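Local coordinates for cytochrome c-552/4 domain-containing protein (Ignicoccus hospitalis KIN4/I, PDB 4QO5) that binds eight c-type hemes in a membrane-associated cytochrome and probably carries electrons along them, though its physiological role is not established, at residues A[2-7]-A[38-43]; A[459-464]-A[468-473]. All coordinates share one frame; numbering follows the deposited sequence.

Interaction 1. Residues A[2-7]-A[38-43]; sequences NTVNLQ and WLKSKM. With HEC (heme c), chain D.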
loop_
_atom_site.group_PDB
_atom_site.type_symbol
_atom_site.label_atom_id
_atom_site.label_comp_id
_atom_site.label_asym_id
_atom_site.label_seq_id
_atom_site.Cartn_x
_atom_site.Cartn_y
_atom_site.Cartn_z
ATOM N N ASN A 2 -7.543 -29.398 -2.646
ATOM C CA ASN A 2 -6.738 -28.788 -1.576
ATOM C C ASN A 2 -7.329 -29.026 -0.178
ATOM O O ASN A 2 -6.686 -28.738 0.822
ATOM C CB ASN A 2 -6.460 -27.297 -1.785
ATOM C CG ASN A 2 -5.483 -27.041 -2.909
ATOM O OD1 ASN A 2 -4.720 -27.923 -3.289
ATOM N ND2 ASN A 2 -5.502 -25.828 -3.448
ATOM N N THR A 3 -8.551 -29.547 -0.114
ATOM C CA THR A 3 -9.131 -29.897 1.183
ATOM C C THR A 3 -8.322 -31.004 1.848
ATOM O O THR A 3 -8.080 -32.052 1.247
ATOM C CB THR A 3 -10.581 -30.368 1.046
ATOM O OG1 THR A 3 -11.393 -29.265 0.638
ATOM C CG2 THR A 3 -11.097 -30.905 2.379
ATOM N N VAL A 4 -7.906 -30.765 3.086
ATOM C CA VAL A 4 -7.174 -31.768 3.852
ATOM C C VAL A 4 -8.175 -32.570 4.684
ATOM O O VAL A 4 -8.998 -31.994 5.395
ATOM C CB VAL A 4 -6.106 -31.107 4.765
ATOM C CG1 VAL A 4 -5.362 -32.154 5.616
ATOM C CG2 VAL A 4 -5.116 -30.303 3.922
ATOM N N ASN A 5 -8.147 -33.892 4.552
ATOM C CA ASN A 5 -8.900 -34.750 5.466
ATOM C C ASN A 5 -8.080 -34.904 6.750
ATOM O O ASN A 5 -7.107 -35.662 6.788
ATOM C CB ASN A 5 -9.176 -36.110 4.823
ATOM C CG ASN A 5 -10.012 -37.025 5.708
ATOM O OD1 ASN A 5 -9.869 -37.046 6.934
ATOM N ND2 ASN A 5 -10.895 -37.790 5.080
ATOM N N LEU A 6 -8.468 -34.173 7.791
ATOM C CA LEU A 6 -7.654 -34.075 8.998
ATOM C C LEU A 6 -7.488 -35.403 9.730
ATOM O O LEU A 6 -6.407 -35.705 10.249
ATOM C CB LEU A 6 -8.199 -32.999 9.938
ATOM C CG LEU A 6 -8.209 -31.595 9.332
ATOM C CD1 LEU A 6 -8.812 -30.595 10.289
ATOM C CD2 LEU A 6 -6.781 -31.191 8.974
ATOM N N GLN A 7 -8.551 -36.196 9.769
ATOM C CA GLN A 7 -8.499 -37.478 10.461
ATOM C C GLN A 7 -7.544 -38.434 9.755
ATOM O O GLN A 7 -6.749 -39.126 10.401
ATOM C CB GLN A 7 -9.902 -38.082 10.579
ATOM C CG GLN A 7 -10.726 -37.437 11.676
ATOM C CD GLN A 7 -12.202 -37.755 11.573
ATOM O OE1 GLN A 7 -12.811 -37.587 10.518
ATOM N NE2 GLN A 7 -12.786 -38.222 12.675
ATOM N N TRP A 38 -0.446 -27.153 12.349
ATOM C CA TRP A 38 0.636 -27.996 12.864
ATOM C C TRP A 38 1.016 -29.114 11.891
ATOM O O TRP A 38 2.201 -29.409 11.705
ATOM C CB TRP A 38 0.227 -28.594 14.217
ATOM C CG TRP A 38 1.227 -29.596 14.744
ATOM C CD1 TRP A 38 2.426 -29.318 15.350
ATOM C CD2 TRP A 38 1.127 -31.031 14.692
ATOM N NE1 TRP A 38 3.070 -30.490 15.682
ATOM C CE2 TRP A 38 2.300 -31.553 15.286
ATOM C CE3 TRP A 38 0.169 -31.922 14.195
ATOM C CZ2 TRP A 38 2.538 -32.927 15.401
ATOM C CZ3 TRP A 38 0.404 -33.286 14.315
ATOM C CH2 TRP A 38 1.578 -33.774 14.913
ATOM N N LEU A 39 0.015 -29.725 11.260
ATOM C CA LEU A 39 0.262 -30.772 10.258
ATOM C C LEU A 39 1.133 -30.280 9.086
ATOM O O LEU A 39 1.773 -31.087 8.397
ATOM C CB LEU A 39 -1.074 -31.314 9.713
ATOM C CG LEU A 39 -1.838 -32.278 10.623
ATOM C CD1 LEU A 39 -3.250 -32.504 10.075
ATOM C CD2 LEU A 39 -1.102 -33.601 10.724
ATOM N N LYS A 40 1.157 -28.967 8.859
ATOM C CA LYS A 40 1.928 -28.411 7.736
ATOM C C LYS A 40 3.369 -28.137 8.126
ATOM O O LYS A 40 4.209 -27.837 7.268
ATOM C CB LYS A 40 1.306 -27.113 7.211
ATOM C CG LYS A 40 -0.095 -27.260 6.640
ATOM C CD LYS A 40 -0.509 -25.982 5.918
ATOM C CE LYS A 40 -2.008 -25.709 6.037
ATOM N NZ LYS A 40 -2.864 -26.699 5.321
ATOM N N SER A 41 3.660 -28.210 9.419
ATOM C CA SER A 41 5.022 -27.930 9.896
ATOM C C SER A 41 5.995 -29.071 9.647
ATOM O O SER A 41 5.650 -30.251 9.743
ATOM C CB SER A 41 5.048 -27.580 11.389
ATOM O OG SER A 41 4.793 -28.713 12.187
ATOM N N LYS A 42 7.236 -28.707 9.333
ATOM C CA LYS A 42 8.286 -29.707 9.227
ATOM C C LYS A 42 8.426 -30.465 10.545
ATOM O O LYS A 42 8.708 -31.656 10.561
ATOM C CB LYS A 42 9.600 -29.030 8.850
ATOM C CG LYS A 42 10.713 -29.972 8.442
ATOM C CD LYS A 42 11.838 -29.144 7.795
ATOM C CE LYS A 42 12.796 -29.997 6.999
ATOM N NZ LYS A 42 13.938 -29.176 6.479
ATOM N N MET A 43 8.191 -29.771 11.652
ATOM C CA MET A 43 8.318 -30.387 12.976
ATOM C C MET A 43 7.352 -31.540 13.269
ATOM O O MET A 43 7.628 -32.381 14.117
ATOM C CB MET A 43 8.199 -29.315 14.054
ATOM C CG MET A 43 9.541 -28.669 14.305
ATOM S SD MET A 43 9.555 -27.411 15.583
ATOM C CE MET A 43 8.701 -26.071 14.777
HETATM FE FE HEC D . 11.816 -26.653 15.876
HETATM C CHA HEC D . 12.508 -27.428 12.616
HETATM C CHB HEC D . 11.366 -23.370 14.991
HETATM C CHC HEC D . 10.771 -26.016 18.997
HETATM C CHD HEC D . 12.693 -29.816 16.876
HETATM N NA HEC D . 11.892 -25.605 14.130
HETATM C C1A HEC D . 12.196 -26.119 12.888
HETATM C C2A HEC D . 12.085 -25.061 11.909
HETATM C C3A HEC D . 11.773 -23.939 12.583
HETATM C C4A HEC D . 11.650 -24.261 13.985
HETATM C CMA HEC D . 11.561 -22.524 12.003
HETATM C CAA HEC D . 12.351 -25.225 10.380
HETATM C CBA HEC D . 10.990 -25.350 9.684
HETATM C CGA HEC D . 11.142 -25.316 8.180
HETATM O O1A HEC D . 12.246 -25.581 7.636
HETATM O O2A HEC D . 10.121 -25.020 7.513
HETATM N NB HEC D . 11.280 -25.032 16.753
HETATM C C1B HEC D . 11.042 -23.774 16.251
HETATM C C2B HEC D . 10.406 -22.969 17.239
HETATM C C3B HEC D . 10.203 -23.770 18.314
HETATM C C4B HEC D . 10.749 -25.044 18.040
HETATM C CMB HEC D . 10.011 -21.503 16.970
HETATM C CAB HEC D . 9.506 -23.625 19.665
HETATM C CBB HEC D . 8.218 -22.731 19.560
HETATM N NC HEC D . 11.798 -27.677 17.628
HETATM C C1C HEC D . 11.278 -27.269 18.817
HETATM C C2C HEC D . 11.599 -28.247 19.847
HETATM C C3C HEC D . 11.833 -29.387 19.152
HETATM C C4C HEC D . 12.153 -28.985 17.804
HETATM C CMC HEC D . 10.840 -28.161 21.199
HETATM C CAC HEC D . 12.122 -30.863 19.573
HETATM C CBC HEC D . 11.447 -31.400 20.856
HETATM N ND HEC D . 12.478 -28.321 14.938
HETATM C C1D HEC D . 12.756 -29.537 15.535
HETATM C C2D HEC D . 13.119 -30.505 14.546
HETATM C C3D HEC D . 13.079 -29.776 13.218
HETATM C C4D HEC D . 12.690 -28.418 13.544
HETATM C CMD HEC D . 13.495 -31.986 14.758
HETATM C CAD HEC D . 13.407 -30.413 11.855
HETATM C CBD HEC D . 14.877 -30.090 11.579
HETATM C CGD HEC D . 15.387 -30.776 10.335
HETATM O O1D HEC D . 16.611 -30.626 10.011
HETATM O O2D HEC D . 14.575 -31.471 9.677
#

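Interaction 2. Residues A[459-464]-A[468-473]; sequences TLFDEY and LWVESW. With CA (calcium ion), chain J.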
loop_
_atom_site.group_PDB
_atom_site.type_symbol
_atom_site.label_atom_id
_atom_site.label_comp_id
_atom_site.label_asym_id
_atom_site.label_seq_id
_atom_site.Cartn_x
_atom_site.Cartn_y
_atom_site.Cartn_z
ATOM N N THR A 459 7.422 16.616 27.499
ATOM C CA THR A 459 7.290 17.976 26.977
ATOM C C THR A 459 8.154 18.239 25.749
ATOM O O THR A 459 8.059 19.305 25.132
ATOM C CB THR A 459 7.651 19.030 28.047
ATOM O OG1 THR A 459 9.047 18.923 28.384
ATOM C CG2 THR A 459 6.807 18.835 29.286
ATOM N N LEU A 460 9.009 17.280 25.405
ATOM C CA LEU A 460 9.815 17.376 24.193
ATOM C C LEU A 460 8.982 17.096 22.955
ATOM O O LEU A 460 9.350 17.517 21.862
ATOM C CB LEU A 460 10.965 16.372 24.231
ATOM C CG LEU A 460 12.040 16.610 25.287
ATOM C CD1 LEU A 460 12.869 15.347 25.480
ATOM C CD2 LEU A 460 12.917 17.778 24.837
ATOM N N PHE A 461 7.860 16.392 23.137
ATOM C CA PHE A 461 7.170 15.752 22.028
ATOM C C PHE A 461 5.665 16.003 22.027
ATOM O O PHE A 461 4.942 15.355 21.270
ATOM C CB PHE A 461 7.356 14.226 22.083
ATOM C CG PHE A 461 8.785 13.780 22.201
ATOM C CD1 PHE A 461 9.692 14.028 21.180
ATOM C CD2 PHE A 461 9.209 13.076 23.317
ATOM C CE1 PHE A 461 11.001 13.607 21.288
ATOM C CE2 PHE A 461 10.507 12.656 23.433
ATOM C CZ PHE A 461 11.408 12.914 22.415
ATOM N N ASP A 462 5.196 16.924 22.863
ATOM C CA ASP A 462 3.764 17.008 23.139
ATOM C C ASP A 462 3.015 18.113 22.400
ATOM O O ASP A 462 1.801 18.242 22.545
ATOM C CB ASP A 462 3.497 17.091 24.652
ATOM C CG ASP A 462 4.115 18.319 25.299
ATOM O OD1 ASP A 462 4.825 19.071 24.605
ATOM O OD2 ASP A 462 3.914 18.510 26.523
ATOM N N GLU A 463 3.726 18.900 21.602
ATOM C CA GLU A 463 3.081 19.962 20.845
ATOM C C GLU A 463 3.306 19.804 19.343
ATOM O O GLU A 463 4.199 19.079 18.914
ATOM C CB GLU A 463 3.560 21.338 21.309
ATOM C CG GLU A 463 3.214 21.668 22.737
ATOM C CD GLU A 463 3.972 22.889 23.236
ATOM O OE1 GLU A 463 3.467 24.017 23.057
ATOM O OE2 GLU A 463 5.074 22.718 23.797
ATOM N N TYR A 464 2.484 20.487 18.559
ATOM C CA TYR A 464 2.461 20.298 17.110
ATOM C C TYR A 464 3.803 20.547 16.419
ATOM O O TYR A 464 4.265 19.704 15.658
ATOM C CB TYR A 464 1.350 21.140 16.467
ATOM C CG TYR A 464 1.204 20.903 14.983
ATOM C CD1 TYR A 464 0.787 19.669 14.497
ATOM C CD2 TYR A 464 1.503 21.901 14.064
ATOM C CE1 TYR A 464 0.663 19.439 13.141
ATOM C CE2 TYR A 464 1.381 21.678 12.703
ATOM C CZ TYR A 464 0.958 20.442 12.251
ATOM O OH TYR A 464 0.816 20.203 10.903
ATOM N N LEU A 468 6.322 17.930 14.330
ATOM C CA LEU A 468 6.888 18.175 13.005
ATOM C C LEU A 468 8.382 17.871 13.028
ATOM O O LEU A 468 8.915 17.260 12.108
ATOM C CB LEU A 468 6.642 19.619 12.567
ATOM C CG LEU A 468 5.177 19.984 12.301
ATOM C CD1 LEU A 468 5.080 21.431 11.831
ATOM C CD2 LEU A 468 4.580 19.045 11.263
ATOM N N TRP A 469 9.055 18.283 14.096
ATOM C CA TRP A 469 10.466 17.974 14.245
ATOM C C TRP A 469 10.682 16.457 14.308
ATOM O O TRP A 469 11.544 15.923 13.614
ATOM C CB TRP A 469 11.015 18.668 15.480
ATOM C CG TRP A 469 12.344 18.141 15.959
ATOM C CD1 TRP A 469 13.573 18.286 15.341
ATOM C CD2 TRP A 469 12.582 17.411 17.164
ATOM N NE1 TRP A 469 14.547 17.672 16.102
ATOM C CE2 TRP A 469 13.965 17.132 17.223
ATOM C CE3 TRP A 469 11.754 16.960 18.208
ATOM C CZ2 TRP A 469 14.545 16.430 18.289
ATOM C CZ3 TRP A 469 12.330 16.266 19.261
ATOM C CH2 TRP A 469 13.717 16.009 19.292
ATOM N N VAL A 470 9.889 15.769 15.125
ATOM C CA VAL A 470 9.964 14.309 15.206
ATOM C C VAL A 470 9.881 13.649 13.826
ATOM O O VAL A 470 10.715 12.804 13.488
ATOM C CB VAL A 470 8.889 13.709 16.162
ATOM C CG1 VAL A 470 8.852 12.188 16.040
ATOM C CG2 VAL A 470 9.172 14.114 17.607
ATOM N N GLU A 471 8.908 14.068 13.015
ATOM C CA GLU A 471 8.709 13.469 11.701
ATOM C C GLU A 471 9.910 13.664 10.779
ATOM O O GLU A 471 10.196 12.812 9.944
ATOM C CB GLU A 471 7.432 14.001 11.047
ATOM C CG GLU A 471 6.219 13.671 11.886
ATOM C CD GLU A 471 4.916 14.156 11.293
ATOM O OE1 GLU A 471 4.912 14.641 10.141
ATOM O OE2 GLU A 471 3.889 14.046 11.997
ATOM N N SER A 472 10.616 14.778 10.949
ATOM C CA SER A 472 11.760 15.071 10.095
ATOM C C SER A 472 12.785 13.940 10.174
ATOM O O SER A 472 13.336 13.529 9.150
ATOM C CB SER A 472 12.384 16.428 10.448
ATOM O OG SER A 472 13.112 16.386 11.667
ATOM N N TRP A 473 13.017 13.409 11.377
ATOM C CA TRP A 473 13.880 12.238 11.499
ATOM C C TRP A 473 13.137 10.905 11.470
ATOM O O TRP A 473 13.480 10.028 10.669
ATOM C CB TRP A 473 14.844 12.321 12.700
ATOM C CG TRP A 473 14.271 12.833 13.988
ATOM C CD1 TRP A 473 14.145 14.140 14.371
ATOM C CD2 TRP A 473 13.802 12.044 15.096
ATOM N NE1 TRP A 473 13.598 14.211 15.637
ATOM C CE2 TRP A 473 13.383 12.941 16.102
ATOM C CE3 TRP A 473 13.683 10.670 15.326
ATOM C CZ2 TRP A 473 12.855 12.509 17.321
ATOM C CZ3 TRP A 473 13.150 10.238 16.543
ATOM C CH2 TRP A 473 12.745 11.159 17.521
HETATM CA CA CA J . 6.456 20.816 24.504
HETATM O O HOH W 1 5.303 20.985 26.575
#

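Interaction 1. Residues A[2-7]-A[38-43]
In both L6 and L39 the first torsion turns CG beside the backbone N and away from the carbonyl carbon (chi1 -61° and -77°), and this lets the two branched ends meet between the chain's first residues and the end of helix 32-39. L6 CD2 touches L39 CD1 at 3.9 Å, one methyl against another, with the side chains running slantwise to each other. Leucine suits both places because its forked tip can reach a partner although the backbones stay well apart. Nearby, V4 CG2 lies 4.5 Å from K40 NZ, a loose approach at the margin. L6 also packs on I28, P32 and A36, and on P295 of the second subunit.

Beyond the helix the chain turns at S41, whose OG and N both bond to W38 O; the hydroxyl bond is 2.7 Å long and lies in the carbonyl plane. The turn leads to M43, bent at chi3 (-73°), whose SD binds the heme iron at 2.4 Å opposite H114 of the same chain. K42 lies extended past the propionates, its CE 3.5 Å from O2D of the heme and its NZ paired with E60. Were M43 exchanged for an alanine, the iron would probably lose its sulfur ligand and keep H114 as its one axial ligand from the protein. A thioether is a soft, neutral donor, and histidine–methionine ligation generally raises a heme's reduction potential above that of bis-histidine ligation, so this heme may be comparatively easy to reduce.

Interaction 2. Residues A[459-464]-A[468-473]
A calcium-binding loop runs straight into the first turn of helix 464-485, and this contact folds the loop back on that helix. The ion is held by T459 O at 2.3 Å, D462 OD1 at 2.4 Å, E463 OE2 at 2.5 Å and a water; H451 O and both carboxylate oxygens of E466 complete the site. Acidic side chains suit a hard cation such as calcium, and E463 also occupies the N-cap position of the helix.

Within the first turns of the helix, L468 N donates to Y464 O (3.0 Å). Beside it, L468 CG sits over one face of the Y464 ring, toward its rim, while L468 CD1 comes within 3.8 Å of Y464 CE2. Y464 has CG anti to its backbone N (chi1 -175°), which turns one face of the ring to the leucine. F461 spans the gap from loop to helix: its CE1 meets W469 CZ3 at 3.6 Å, the rings slanted against each other, and its CD1 meets V470 CG2 at the same distance. A broad, flat phenyl ring suits this place, since it can touch both. L460 CB covers one face of the phenyl ring.

F461 also packs against helix 137-147, whereas W469 faces helix 413-447 and L468 faces helix 498-520. At the subunit interface, Y464 stacks on H507 and E471 forms a salt bridge with K503, both of the second subunit.

Starting from the N terminus, interaction 1 brings residues 2-7 back to residues 38-43 and closes a largely helical excursion of 30 residues, tying the first segment to the end of helix 32-39. Interaction 2 comes much later and closes a far tighter turn: just three residues, all helical, separate 459-464 from 468-473. The two follow one another in series, neither nested nor crossed. They lie on opposite sides of the chain's centre, with their own centres about 50 Å apart. One lies beside a heme near the N terminus, the other at a calcium site among the long C-terminal helices, yet both reach the second subunit, so each end of the chain takes part in the assembly.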